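Local coordinates for protein serine protease inhibitor (Thermoanaerobacter tengcongensis, PDB 2PEF) that belongs to the serpin family, probably acts as a serine protease inhibitor, and is captured here in the latent state, at residues A[34-40]-A[161-165]; A[269-275]-A[308-314]; A[263-268]-A[350-354]; A[29-35]-A[364-370]. The contacts are given in a common frame with arbitrary orientation. Where two conformers were deposited one is given. Residues are numbered along the deposited sequence.

Contact 1 (A[34-40]-A[161-165])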
loop_
_atom_site.group_PDB
_atom_site.type_symbol
_atom_site.label_atom_id
_atom_site.label_comp_id
_atom_site.label_asym_id
_atom_site.label_seq_id
_atom_site.Cartn_x
_atom_site.Cartn_y
_atom_site.Cartn_z
ATOM N N SER A 34 0.706 -1.391 0.369
ATOM C CA SER A 34 0.117 -0.125 0.773
ATOM C C SER A 34 -1.310 -0.062 0.267
ATOM O O SER A 34 -1.538 0.156 -0.931
ATOM C CB SER A 34 0.907 1.060 0.223
ATOM O OG SER A 34 0.240 2.273 0.500
ATOM N N PRO A 35 -2.283 -0.269 1.170
ATOM C CA PRO A 35 -3.685 -0.163 0.781
ATOM C C PRO A 35 -4.011 1.225 0.238
ATOM O O PRO A 35 -4.790 1.339 -0.705
ATOM C CB PRO A 35 -4.430 -0.437 2.088
ATOM C CG PRO A 35 -3.472 -1.220 2.915
ATOM C CD PRO A 35 -2.135 -0.648 2.588
ATOM N N LEU A 36 -3.403 2.261 0.817
ATOM C CA LEU A 36 -3.596 3.636 0.357
ATOM C C LEU A 36 -3.221 3.785 -1.116
ATOM O O LEU A 36 -3.996 4.315 -1.902
ATOM C CB LEU A 36 -2.788 4.626 1.204
ATOM C CG LEU A 36 -2.882 6.110 0.820
ATOM C CD1 LEU A 36 -4.321 6.635 0.886
ATOM C CD2 LEU A 36 -1.957 6.933 1.705
ATOM N N SER A 37 -2.032 3.311 -1.475
ATOM C CA SER A 37 -1.563 3.374 -2.855
ATOM C C SER A 37 -2.492 2.640 -3.822
ATOM O O SER A 37 -2.817 3.155 -4.894
ATOM C CB SER A 37 -0.142 2.818 -2.955
ATOM O OG SER A 37 0.295 2.796 -4.302
ATOM N N ALA A 38 -2.919 1.440 -3.435
ATOM C CA ALA A 38 -3.821 0.639 -4.258
ATOM C C ALA A 38 -5.162 1.336 -4.444
ATOM O O ALA A 38 -5.657 1.443 -5.573
ATOM C CB ALA A 38 -4.009 -0.739 -3.657
ATOM N N MET A 39 -5.730 1.808 -3.334
ATOM C CA MET A 39 -6.978 2.569 -3.334
ATOM C C MET A 39 -6.931 3.745 -4.309
ATOM O O MET A 39 -7.855 3.964 -5.096
ATOM C CB MET A 39 -7.278 3.077 -1.917
ATOM C CG MET A 39 -8.453 4.043 -1.818
ATOM S SD MET A 39 -10.034 3.273 -2.213
ATOM C CE MET A 39 -10.326 2.304 -0.738
ATOM N N LEU A 40 -5.847 4.513 -4.246
ATOM C CA LEU A 40 -5.743 5.721 -5.064
ATOM C C LEU A 40 -5.659 5.445 -6.565
ATOM O O LEU A 40 -6.313 6.126 -7.355
ATOM C CB LEU A 40 -4.589 6.603 -4.591
ATOM C CG LEU A 40 -4.825 7.229 -3.211
ATOM C CD1 LEU A 40 -3.535 7.812 -2.662
ATOM C CD2 LEU A 40 -5.920 8.281 -3.247
ATOM N N ILE A 161 -0.968 5.502 -12.545
ATOM C CA ILE A 161 0.054 5.145 -11.565
ATOM C C ILE A 161 -0.075 5.996 -10.314
ATOM O O ILE A 161 -0.218 7.217 -10.396
ATOM C CB ILE A 161 1.499 5.294 -12.136
ATOM C CG1 ILE A 161 1.662 4.495 -13.436
ATOM C CG2 ILE A 161 2.535 4.839 -11.099
ATOM C CD1 ILE A 161 2.924 4.803 -14.215
ATOM N N ASN A 162 -0.032 5.339 -9.159
ATOM C CA ASN A 162 0.136 6.037 -7.892
ATOM C C ASN A 162 1.464 5.679 -7.236
ATOM O O ASN A 162 1.924 4.546 -7.345
ATOM C CB ASN A 162 -1.008 5.701 -6.941
ATOM C CG ASN A 162 -0.716 6.126 -5.517
ATOM O OD1 ASN A 162 -0.108 5.380 -4.755
ATOM N ND2 ASN A 162 -1.127 7.338 -5.159
ATOM N N ALA A 163 2.060 6.651 -6.551
ATOM C CA ALA A 163 3.218 6.418 -5.694
ATOM C C ALA A 163 3.012 7.021 -4.308
ATOM O O ALA A 163 2.453 8.111 -4.169
ATOM C CB ALA A 163 4.487 6.969 -6.333
ATOM N N VAL A 164 3.449 6.284 -3.290
ATOM C CA VAL A 164 3.439 6.747 -1.903
ATOM C C VAL A 164 4.857 6.629 -1.353
ATOM O O VAL A 164 5.507 5.594 -1.537
ATOM C CB VAL A 164 2.454 5.915 -1.034
ATOM C CG1 VAL A 164 2.608 6.249 0.456
ATOM C CG2 VAL A 164 1.031 6.148 -1.469
ATOM N N ALA A 165 5.344 7.689 -0.700
ATOM C CA ALA A 165 6.669 7.671 -0.076
ATOM C C ALA A 165 6.576 8.072 1.394
ATOM O O ALA A 165 6.077 9.148 1.710
ATOM C CB ALA A 165 7.624 8.597 -0.821
#

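Contact 2 (A[269-275]-A[308-314])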
loop_
_atom_site.group_PDB
_atom_site.type_symbol
_atom_site.label_atom_id
_atom_site.label_comp_id
_atom_site.label_asym_id
_atom_site.label_seq_id
_atom_site.Cartn_x
_atom_site.Cartn_y
_atom_site.Cartn_z
ATOM N N GLU A 269 11.809 -5.868 -0.409
ATOM C CA GLU A 269 10.928 -5.419 -1.477
ATOM C C GLU A 269 9.871 -6.487 -1.726
ATOM O O GLU A 269 10.078 -7.660 -1.398
ATOM C CB GLU A 269 11.731 -5.182 -2.755
ATOM C CG GLU A 269 12.840 -4.144 -2.621
ATOM C CD GLU A 269 13.755 -4.089 -3.836
ATOM O OE1 GLU A 269 13.981 -5.143 -4.476
ATOM O OE2 GLU A 269 14.256 -2.989 -4.150
ATOM N N TYR A 270 8.743 -6.078 -2.305
ATOM C CA TYR A 270 7.650 -6.996 -2.628
ATOM C C TYR A 270 6.922 -6.543 -3.881
ATOM O O TYR A 270 6.677 -5.352 -4.079
ATOM C CB TYR A 270 6.666 -7.091 -1.456
ATOM C CG TYR A 270 5.652 -8.220 -1.531
ATOM C CD1 TYR A 270 6.058 -9.556 -1.564
ATOM C CD2 TYR A 270 4.283 -7.950 -1.520
ATOM C CE1 TYR A 270 5.127 -10.590 -1.606
ATOM C CE2 TYR A 270 3.343 -8.980 -1.561
ATOM C CZ TYR A 270 3.774 -10.294 -1.606
ATOM O OH TYR A 270 2.851 -11.316 -1.645
ATOM N N THR A 271 6.585 -7.514 -4.724
ATOM C CA THR A 271 5.829 -7.252 -5.935
ATOM C C THR A 271 4.682 -8.253 -6.047
ATOM O O THR A 271 4.882 -9.454 -5.909
ATOM C CB THR A 271 6.744 -7.291 -7.181
ATOM O OG1 THR A 271 7.781 -6.311 -7.027
ATOM C CG2 THR A 271 5.960 -6.987 -8.451
ATOM N N ILE A 272 3.476 -7.741 -6.284
ATOM C CA ILE A 272 2.303 -8.602 -6.409
ATOM C C ILE A 272 1.328 -8.117 -7.488
ATOM O O ILE A 272 1.090 -6.917 -7.631
ATOM C CB ILE A 272 1.589 -8.808 -5.037
ATOM C CG1 ILE A 272 0.540 -9.921 -5.124
ATOM C CG2 ILE A 272 0.999 -7.493 -4.489
ATOM C CD1 ILE A 272 0.243 -10.593 -3.796
ATOM N N LYS A 273 0.792 -9.068 -8.249
ATOM C CA LYS A 273 -0.284 -8.803 -9.196
ATOM C C LYS A 273 -1.608 -8.917 -8.445
ATOM O O LYS A 273 -1.873 -9.930 -7.791
ATOM C CB LYS A 273 -0.215 -9.800 -10.353
ATOM C CG LYS A 273 -1.226 -9.571 -11.467
ATOM C CD LYS A 273 -0.969 -10.526 -12.618
ATOM C CE LYS A 273 -2.179 -10.640 -13.524
ATOM N NZ LYS A 273 -1.901 -11.458 -14.736
ATOM N N MET A 274 -2.425 -7.868 -8.521
ATOM C CA MET A 274 -3.633 -7.777 -7.698
ATOM C C MET A 274 -4.937 -8.198 -8.388
ATOM O O MET A 274 -6.006 -8.126 -7.784
ATOM C CB MET A 274 -3.759 -6.367 -7.108
ATOM C CG MET A 274 -2.885 -6.161 -5.883
ATOM S SD MET A 274 -2.921 -4.475 -5.269
ATOM C CE MET A 274 -2.178 -4.725 -3.663
ATOM N N ASN A 275 -4.840 -8.650 -9.635
ATOM C CA ASN A 275 -6.016 -9.038 -10.419
ATOM C C ASN A 275 -6.985 -9.968 -9.685
ATOM O O ASN A 275 -8.161 -9.635 -9.529
ATOM C CB ASN A 275 -5.596 -9.671 -11.747
ATOM C CG ASN A 275 -5.016 -8.663 -12.717
ATOM O OD1 ASN A 275 -4.277 -7.754 -12.327
ATOM N ND2 ASN A 275 -5.342 -8.825 -13.993
ATOM N N SER A 308 -5.549 -4.806 -18.049
ATOM C CA SER A 308 -4.739 -6.001 -18.253
ATOM C C SER A 308 -4.206 -6.503 -16.917
ATOM O O SER A 308 -4.477 -7.637 -16.519
ATOM C CB SER A 308 -3.591 -5.719 -19.224
ATOM O OG SER A 308 -2.815 -4.617 -18.786
ATOM N N GLU A 309 -3.455 -5.650 -16.225
ATOM C CA GLU A 309 -2.894 -6.001 -14.925
ATOM C C GLU A 309 -2.922 -4.832 -13.957
ATOM O O GLU A 309 -2.748 -3.676 -14.354
ATOM C CB GLU A 309 -1.455 -6.512 -15.065
ATOM C CG GLU A 309 -1.314 -7.875 -15.745
ATOM C CD GLU A 309 0.060 -8.498 -15.551
ATOM O OE1 GLU A 309 0.928 -7.862 -14.912
ATOM O OE2 GLU A 309 0.268 -9.631 -16.038
ATOM N N VAL A 310 -3.152 -5.147 -12.687
ATOM C CA VAL A 310 -2.928 -4.199 -11.604
ATOM C C VAL A 310 -1.699 -4.702 -10.852
ATOM O O VAL A 310 -1.719 -5.791 -10.268
ATOM C CB VAL A 310 -4.156 -4.079 -10.668
ATOM C CG1 VAL A 310 -3.856 -3.143 -9.500
ATOM C CG2 VAL A 310 -5.371 -3.579 -11.441
ATOM N N LEU A 311 -0.626 -3.918 -10.902
ATOM C CA LEU A 311 0.650 -4.306 -10.308
ATOM C C LEU A 311 0.980 -3.418 -9.116
ATOM O O LEU A 311 0.772 -2.208 -9.160
ATOM C CB LEU A 311 1.768 -4.240 -11.352
ATOM C CG LEU A 311 3.154 -4.815 -11.022
ATOM C CD1 LEU A 311 3.121 -6.335 -10.907
ATOM C CD2 LEU A 311 4.170 -4.380 -12.072
ATOM N N HIS A 312 1.502 -4.041 -8.063
ATOM C CA HIS A 312 1.847 -3.368 -6.822
ATOM C C HIS A 312 3.299 -3.688 -6.481
ATOM O O HIS A 312 3.679 -4.853 -6.454
ATOM C CB HIS A 312 0.924 -3.860 -5.701
ATOM C CG HIS A 312 0.819 -2.918 -4.542
ATOM N ND1 HIS A 312 1.226 -3.244 -3.267
ATOM C CD2 HIS A 312 0.337 -1.658 -4.468
ATOM C CE1 HIS A 312 1.000 -2.221 -2.461
ATOM N NE2 HIS A 312 0.461 -1.246 -3.166
ATOM N N LYS A 313 4.101 -2.650 -6.244
ATOM C CA LYS A 313 5.500 -2.802 -5.833
ATOM C C LYS A 313 5.718 -2.012 -4.561
ATOM O O LYS A 313 5.315 -0.853 -4.469
ATOM C CB LYS A 313 6.462 -2.287 -6.906
ATOM C CG LYS A 313 6.604 -3.163 -8.132
ATOM C CD LYS A 313 7.820 -2.756 -8.981
ATOM C CE LYS A 313 9.142 -2.998 -8.255
ATOM N NZ LYS A 313 10.316 -2.918 -9.176
ATOM N N THR A 314 6.363 -2.632 -3.579
ATOM C CA THR A 314 6.613 -1.963 -2.311
ATOM C C THR A 314 8.040 -2.176 -1.831
ATOM O O THR A 314 8.725 -3.099 -2.270
ATOM C CB THR A 314 5.665 -2.451 -1.213
ATOM O OG1 THR A 314 5.778 -3.875 -1.102
ATOM C CG2 THR A 314 4.219 -2.074 -1.529
#

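Contact 3 (A[263-268]-A[350-354])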
loop_
_atom_site.group_PDB
_atom_site.type_symbol
_atom_site.label_atom_id
_atom_site.label_comp_id
_atom_site.label_asym_id
_atom_site.label_seq_id
_atom_site.Cartn_x
_atom_site.Cartn_y
_atom_site.Cartn_z
ATOM N N LEU A 263 12.608 -5.207 18.205
ATOM C CA LEU A 263 12.301 -5.142 16.785
ATOM C C LEU A 263 13.575 -5.347 15.972
ATOM O O LEU A 263 14.567 -4.652 16.183
ATOM C CB LEU A 263 11.673 -3.786 16.443
ATOM C CG LEU A 263 11.181 -3.536 15.017
ATOM C CD1 LEU A 263 9.999 -4.447 14.683
ATOM C CD2 LEU A 263 10.793 -2.075 14.847
ATOM N N PRO A 264 13.564 -6.319 15.039
ATOM C CA PRO A 264 14.776 -6.436 14.231
ATOM C C PRO A 264 14.856 -5.309 13.214
ATOM O O PRO A 264 13.825 -4.808 12.763
ATOM C CB PRO A 264 14.574 -7.757 13.482
ATOM C CG PRO A 264 13.081 -7.898 13.381
ATOM C CD PRO A 264 12.546 -7.320 14.662
ATOM N N LYS A 265 16.071 -4.917 12.847
ATOM C CA LYS A 265 16.245 -4.115 11.643
ATOM C C LYS A 265 15.846 -5.007 10.474
ATOM O O LYS A 265 16.232 -6.183 10.419
ATOM C CB LYS A 265 17.692 -3.662 11.495
ATOM C CG LYS A 265 18.155 -2.719 12.586
ATOM C CD LYS A 265 19.488 -2.074 12.237
ATOM C CE LYS A 265 20.035 -1.285 13.415
ATOM N NZ LYS A 265 21.406 -0.760 13.148
ATOM N N PHE A 266 15.055 -4.475 9.549
ATOM C CA PHE A 266 14.701 -5.255 8.359
ATOM C C PHE A 266 14.493 -4.398 7.124
ATOM O O PHE A 266 14.126 -3.228 7.221
ATOM C CB PHE A 266 13.513 -6.204 8.614
ATOM C CG PHE A 266 12.196 -5.514 8.860
ATOM C CD1 PHE A 266 11.348 -5.215 7.799
ATOM C CD2 PHE A 266 11.793 -5.189 10.152
ATOM C CE1 PHE A 266 10.122 -4.587 8.013
ATOM C CE2 PHE A 266 10.562 -4.557 10.376
ATOM C CZ PHE A 266 9.727 -4.262 9.303
ATOM N N LYS A 267 14.744 -5.007 5.970
ATOM C CA LYS A 267 14.648 -4.338 4.686
ATOM C C LYS A 267 14.305 -5.373 3.634
ATOM O O LYS A 267 14.956 -6.417 3.545
ATOM C CB LYS A 267 15.980 -3.660 4.341
ATOM C CG LYS A 267 15.957 -2.835 3.067
ATOM C CD LYS A 267 17.335 -2.285 2.740
ATOM N NZ LYS A 267 17.521 1.694 3.405
ATOM N N TYR A 268 13.277 -5.083 2.845
ATOM C CA TYR A 268 12.890 -5.939 1.733
ATOM C C TYR A 268 11.967 -5.231 0.746
ATOM O O TYR A 268 11.433 -4.146 1.024
ATOM C CB TYR A 268 12.252 -7.249 2.224
ATOM C CG TYR A 268 10.919 -7.083 2.922
ATOM C CD1 TYR A 268 9.723 -7.103 2.203
ATOM C CD2 TYR A 268 10.855 -6.914 4.305
ATOM C CE1 TYR A 268 8.496 -6.950 2.848
ATOM C CE2 TYR A 268 9.640 -6.767 4.958
ATOM C CZ TYR A 268 8.467 -6.784 4.227
ATOM O OH TYR A 268 7.270 -6.633 4.881
ATOM N N PRO A 350 7.719 -15.094 13.579
ATOM C CA PRO A 350 7.377 -14.134 12.535
ATOM C C PRO A 350 6.310 -13.186 13.061
ATOM O O PRO A 350 5.661 -13.487 14.071
ATOM C CB PRO A 350 6.819 -15.015 11.413
ATOM C CG PRO A 350 6.300 -16.216 12.109
ATOM C CD PRO A 350 7.207 -16.444 13.269
ATOM N N PHE A 351 6.146 -12.044 12.401
ATOM C CA PHE A 351 5.205 -11.042 12.872
ATOM C C PHE A 351 4.561 -10.243 11.754
ATOM O O PHE A 351 5.077 -10.182 10.643
ATOM C CB PHE A 351 5.861 -10.110 13.902
ATOM C CG PHE A 351 7.016 -9.308 13.367
ATOM C CD1 PHE A 351 6.809 -8.030 12.840
ATOM C CD2 PHE A 351 8.313 -9.806 13.419
ATOM C CE1 PHE A 351 7.875 -7.276 12.358
ATOM C CE2 PHE A 351 9.385 -9.058 12.939
ATOM C CZ PHE A 351 9.165 -7.789 12.413
ATOM N N ILE A 352 3.419 -9.649 12.080
ATOM C CA ILE A 352 2.677 -8.782 11.177
ATOM C C ILE A 352 2.965 -7.365 11.640
ATOM O O ILE A 352 3.119 -7.123 12.834
ATOM C CB ILE A 352 1.145 -9.090 11.241
ATOM C CG1 ILE A 352 0.828 -10.439 10.584
ATOM C CG2 ILE A 352 0.305 -7.993 10.567
ATOM C CD1 ILE A 352 1.049 -11.644 11.467
ATOM N N PHE A 353 3.074 -6.431 10.706
ATOM C CA PHE A 353 3.257 -5.038 11.092
ATOM C C PHE A 353 2.435 -4.118 10.210
ATOM O O PHE A 353 2.000 -4.503 9.119
ATOM C CB PHE A 353 4.738 -4.640 11.050
ATOM C CG PHE A 353 5.302 -4.595 9.667
ATOM C CD1 PHE A 353 5.236 -3.429 8.909
ATOM C CD2 PHE A 353 5.900 -5.718 9.122
ATOM C CE1 PHE A 353 5.746 -3.394 7.617
ATOM C CE2 PHE A 353 6.411 -5.695 7.829
ATOM C CZ PHE A 353 6.340 -4.528 7.077
ATOM N N ALA A 354 2.237 -2.897 10.697
ATOM C CA ALA A 354 1.581 -1.863 9.927
ATOM C C ALA A 354 2.175 -0.516 10.294
ATOM O O ALA A 354 2.618 -0.306 11.425
ATOM C CB ALA A 354 0.099 -1.870 10.177
#

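Contact 4 (A[29-35]-A[364-370])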
loop_
_atom_site.group_PDB
_atom_site.type_symbol
_atom_site.label_atom_id
_atom_site.label_comp_id
_atom_site.label_asym_id
_atom_site.label_seq_id
_atom_site.Cartn_x
_atom_site.Cartn_y
_atom_site.Cartn_z
ATOM N N GLU A 29 7.906 -15.716 1.384
ATOM C CA GLU A 29 8.489 -14.384 1.250
ATOM C C GLU A 29 7.767 -13.388 2.141
ATOM O O GLU A 29 6.558 -13.497 2.344
ATOM C CB GLU A 29 8.413 -13.904 -0.205
ATOM C CG GLU A 29 9.098 -14.814 -1.225
ATOM C CD GLU A 29 10.562 -15.066 -0.911
ATOM O OE1 GLU A 29 11.275 -14.106 -0.537
ATOM O OE2 GLU A 29 11.001 -16.230 -1.046
ATOM N N ASN A 30 8.511 -12.418 2.667
ATOM C CA ASN A 30 7.904 -11.290 3.368
ATOM C C ASN A 30 6.972 -10.530 2.438
ATOM O O ASN A 30 7.327 -10.236 1.295
ATOM C CB ASN A 30 8.967 -10.319 3.875
ATOM C CG ASN A 30 9.909 -10.938 4.887
ATOM O OD1 ASN A 30 9.767 -12.097 5.282
ATOM N ND2 ASN A 30 10.885 -10.151 5.319
ATOM N N SER A 31 5.784 -10.208 2.935
ATOM C CA SER A 31 4.818 -9.445 2.163
ATOM C C SER A 31 4.750 -8.000 2.645
ATOM O O SER A 31 5.037 -7.708 3.813
ATOM C CB SER A 31 3.440 -10.103 2.259
ATOM O OG SER A 31 3.509 -11.454 1.838
ATOM N N LEU A 32 4.390 -7.097 1.740
ATOM C CA LEU A 32 4.179 -5.693 2.092
ATOM C C LEU A 32 3.277 -5.047 1.068
ATOM O O LEU A 32 3.571 -5.073 -0.125
ATOM C CB LEU A 32 5.498 -4.927 2.145
ATOM C CG LEU A 32 5.410 -3.426 2.454
ATOM C CD1 LEU A 32 4.971 -3.157 3.898
ATOM C CD2 LEU A 32 6.734 -2.756 2.174
ATOM N N ILE A 33 2.177 -4.471 1.533
ATOM C CA ILE A 33 1.316 -3.708 0.639
ATOM C C ILE A 33 0.991 -2.351 1.243
ATOM O O ILE A 33 1.036 -2.175 2.464
ATOM C CB ILE A 33 0.013 -4.461 0.246
ATOM C CG1 ILE A 33 -0.932 -4.617 1.438
ATOM C CG2 ILE A 33 0.334 -5.814 -0.420
ATOM C CD1 ILE A 33 -2.388 -4.755 1.031
ATOM N N SER A 34 0.706 -1.391 0.369
ATOM C CA SER A 34 0.117 -0.125 0.773
ATOM C C SER A 34 -1.310 -0.062 0.267
ATOM O O SER A 34 -1.538 0.156 -0.931
ATOM C CB SER A 34 0.907 1.060 0.223
ATOM O OG SER A 34 0.240 2.273 0.500
ATOM N N PRO A 35 -2.283 -0.269 1.170
ATOM C CA PRO A 35 -3.685 -0.163 0.781
ATOM C C PRO A 35 -4.011 1.225 0.238
ATOM O O PRO A 35 -4.790 1.339 -0.705
ATOM C CB PRO A 35 -4.430 -0.437 2.088
ATOM C CG PRO A 35 -3.472 -1.220 2.915
ATOM C CD PRO A 35 -2.135 -0.648 2.588
ATOM N N ILE A 364 -1.374 2.638 6.389
ATOM C CA ILE A 364 -0.734 3.157 5.177
ATOM C C ILE A 364 0.049 2.036 4.494
ATOM O O ILE A 364 -0.025 1.876 3.277
ATOM C CB ILE A 364 0.206 4.361 5.486
ATOM C CG1 ILE A 364 -0.528 5.451 6.285
ATOM C CG2 ILE A 364 0.845 4.917 4.207
ATOM C CD1 ILE A 364 -1.686 6.127 5.558
ATOM N N PHE A 365 0.788 1.279 5.302
ATOM C CA PHE A 365 1.485 0.065 4.887
ATOM C C PHE A 365 1.125 -1.058 5.851
ATOM O O PHE A 365 0.915 -0.823 7.049
ATOM C CB PHE A 365 3.001 0.280 4.907
ATOM C CG PHE A 365 3.510 1.149 3.790
ATOM C CD1 PHE A 365 3.506 2.540 3.908
ATOM C CD2 PHE A 365 4.016 0.576 2.623
ATOM C CE1 PHE A 365 3.988 3.347 2.877
ATOM C CE2 PHE A 365 4.494 1.371 1.586
ATOM C CZ PHE A 365 4.481 2.757 1.710
ATOM N N ILE A 366 1.041 -2.277 5.328
ATOM C CA ILE A 366 0.800 -3.457 6.164
ATOM C C ILE A 366 1.537 -4.657 5.561
ATOM O O ILE A 366 1.541 -4.848 4.342
ATOM C CB ILE A 366 -0.722 -3.718 6.403
ATOM C CG1 ILE A 366 -0.935 -4.869 7.394
ATOM C CG2 ILE A 366 -1.465 -3.951 5.083
ATOM C CD1 ILE A 366 -2.338 -4.909 8.005
ATOM N N GLY A 367 2.193 -5.438 6.410
ATOM C CA GLY A 367 3.030 -6.524 5.913
ATOM C C GLY A 367 3.377 -7.614 6.899
ATOM O O GLY A 367 2.895 -7.628 8.032
ATOM N N THR A 368 4.216 -8.537 6.443
ATOM C CA THR A 368 4.649 -9.663 7.258
ATOM C C THR A 368 6.157 -9.772 7.203
ATOM O O THR A 368 6.765 -9.516 6.162
ATOM C CB THR A 368 4.057 -11.000 6.761
ATOM O OG1 THR A 368 4.357 -11.173 5.369
ATOM C CG2 THR A 368 2.547 -11.040 6.954
ATOM N N VAL A 369 6.762 -10.136 8.329
ATOM C CA VAL A 369 8.176 -10.462 8.336
ATOM C C VAL A 369 8.305 -11.928 8.722
ATOM O O VAL A 369 8.147 -12.290 9.891
ATOM C CB VAL A 369 8.995 -9.565 9.289
ATOM C CG1 VAL A 369 10.453 -10.044 9.359
ATOM C CG2 VAL A 369 8.933 -8.112 8.839
ATOM N N LEU A 370 8.556 -12.762 7.717
ATOM C CA LEU A 370 8.732 -14.199 7.919
ATOM C C LEU A 370 10.216 -14.525 7.991
ATOM O O LEU A 370 10.621 -15.491 8.638
ATOM C CB LEU A 370 8.078 -14.997 6.780
ATOM C CG LEU A 370 6.605 -14.742 6.422
ATOM C CD1 LEU A 370 6.154 -15.694 5.322
ATOM C CD2 LEU A 370 5.710 -14.882 7.643
HETATM O O HOH W 1 4.396 -13.264 3.697
#

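Contact 1 (A[34-40]-A[161-165])
In the serpin fold, helix B runs beneath the central sheet A, and this contact is where the N-cap and first turns of the helix (34-40) meet a middle strand of that sheet (161-165). The short axes approach to 7.7 Å at 157°, so the two run nearly antiparallel. Of the 234 Å² buried, nearly all on the strand side comes from N162 and V164, and on the helix side mainly from S37 and L40. N162 points its side chain at the helix, its CA 5.9 Å from S37 CA. Its OD1 accepts a hydrogen bond from S37 OG at 2.7 Å, while ND2 bonds to N93 on the next strand and also packs 3.5 Å from L40 CD1. S37 OG has a second partner in T329, on strand 322-331, which lies between strands 158-169 and 310-318, consistent with the inserted reactive-centre loop of a latent serpin. A163 turns its CB to the opposite side. V164 faces the helix again: its CG2 is 3.8 Å from S37 CB and 4.4 Å from L36 CD2. At the start of the helix, S34 is the N-cap, bonded also to I364 O, and its OG accepts from S37 N at 3.2 Å with an N-H...O angle of 166°.

Contact 2 (A[269-275]-A[308-314])
Strands 269-273 and 310-314 are antiparallel neighbours in serpin sheet A, with axes 4.7 Å apart at 172°. The main-chain ladder between them is regular, with a side chain completing one end. In the hydrogen-bonded pair Y270/T314, Y270 N reaches T314 O at 3.0 Å and T314 N reaches Y270 O at 2.8 Å; in I272/H312, I272 N to H312 O and H312 N to I272 O are both 2.9 Å. M274 N to V310 O follows at 2.8 Å, with an N-H...O angle of 177°. Past that point segment 269-275 turns off, and the N275 side chain takes over from main chain: OD1 accepts from V310 N, and ND2 donates to S308 O, each at 2.9 Å. On the face carrying T271, K273, L311 and K313, K273 NZ forms a salt bridge with E309 OE2 at 3.1 Å, whereas K313 NZ is held by K147 O. The backbone of E309, L311 and K313 bonds outward to strand 322-331 and just beyond it. On the other face, Y270 OH finds S24 O and T314 OG1 finds L32 O. H312 is served less fully: NE2 has a weak bond to S34 O, and the buried ND1 has no partner in the model. M274 CE covers that imidazole in a CH-pi contact, 3.8 Å from the H312 ring centroid and 22° off the normal.

Contact 3 (A[263-268]-A[350-354])
This is apolar packing, mostly aromatic, between strand 255-273 and strand 345-357, buried, with the contact's centre about 16 Å from that of the chain. Strands 266-268 and 350-354 cross at -78° with their axes 12.7 Å apart, too far for backbone contact, and the gap is filled by side chains alone. F351 and F353 project from one layer; L263, P264, F266 and Y268 answer from the other. F266 touches both phenylalanines, the three rings forming a triangle, its CE2 at 4.1 Å from F351 CZ and its CE1 at 3.9 Å from F353 CE2. The F266 and F353 rings have centroids 5.2 Å apart and planes at 52°, an oblique pairing. In serpin terms, 263-268 is the bend at which a long strand passes from sheet C into sheet A, and 350-354 belongs to sheet B, so the rings fill the space between sheets. P264 CG meets the edge of F351 at CE2, 3.9 Å away, and L263 CD1 approaches F351 CZ at 4.1 Å. Within sheet B, F353 also meets the ring of F224, the two planes being about 10° apart. Y268 OH lies 3.2 Å from F353 CZ, near that ring's plane, while its polar need is met by a hydrogen bond to S31 O.

Contact 4 (A[29-35]-A[364-370])
A glycine marks the tightest point of this pairing: L32 and G367, a non-hydrogen-bonded antiparallel pair, have CA atoms 4.1 Å apart, and an ideal CB on G367 would lie only 2.5 Å from S31 O. The pairing sets a short strand from near the N-terminus, 32-33, against the last strand of the chain, here 364-370, in sheet B of the serpin fold. I33 and I366 form the hydrogen-bonded pair, with I33 N to I366 O and I366 N to I33 O both 2.9 Å, and I33 CG1 touches I366 CG2 at 3.7 Å on the face covered by helix 7-22. Toward E29 the ladder passes partly to side chains. T368 N still reaches S31 O at 2.9 Å, but S31 N donates to T368 OG1 at 3.0 Å, and N30 OD1 accepts from L370 N at 2.8 Å as well as from S371 N. A water donates to E29 O and accepts from T368 OG1 and S31 OG, the latter also hydrogen-bonded to D26 N. At the other end, I364 and F365 form a classic bulge opposite I355. There S34 OG donates to I364 O at 2.8 Å, while S34 CB sits over the F365 ring, 4.1 Å from its centroid.

Overall arrangement
Contact 4 joins parts near the two ends of the chain and encloses the rest in sequence: contact 1 comes first, then contact 3, which spans contact 2. Contacts 1 and 4 share S34 and P35, where strand 32-33 gives way to helix 35-46; their centres are about 13 Å apart. Contacts 2 and 3 use successive parts of strand 255-273, with centres about 20 Å apart, and contacts 3 and 4, centres about 9 Å apart, meet through adjacent strands 345-357 and 362-372. The centre of contact 2 is about 11 Å from that of contact 1 and about 12 Å from that of contact 4. Together they tie sheet B and helix B to sheet A, across the region holding strand 322-331, consistent with loop insertion in the latent state.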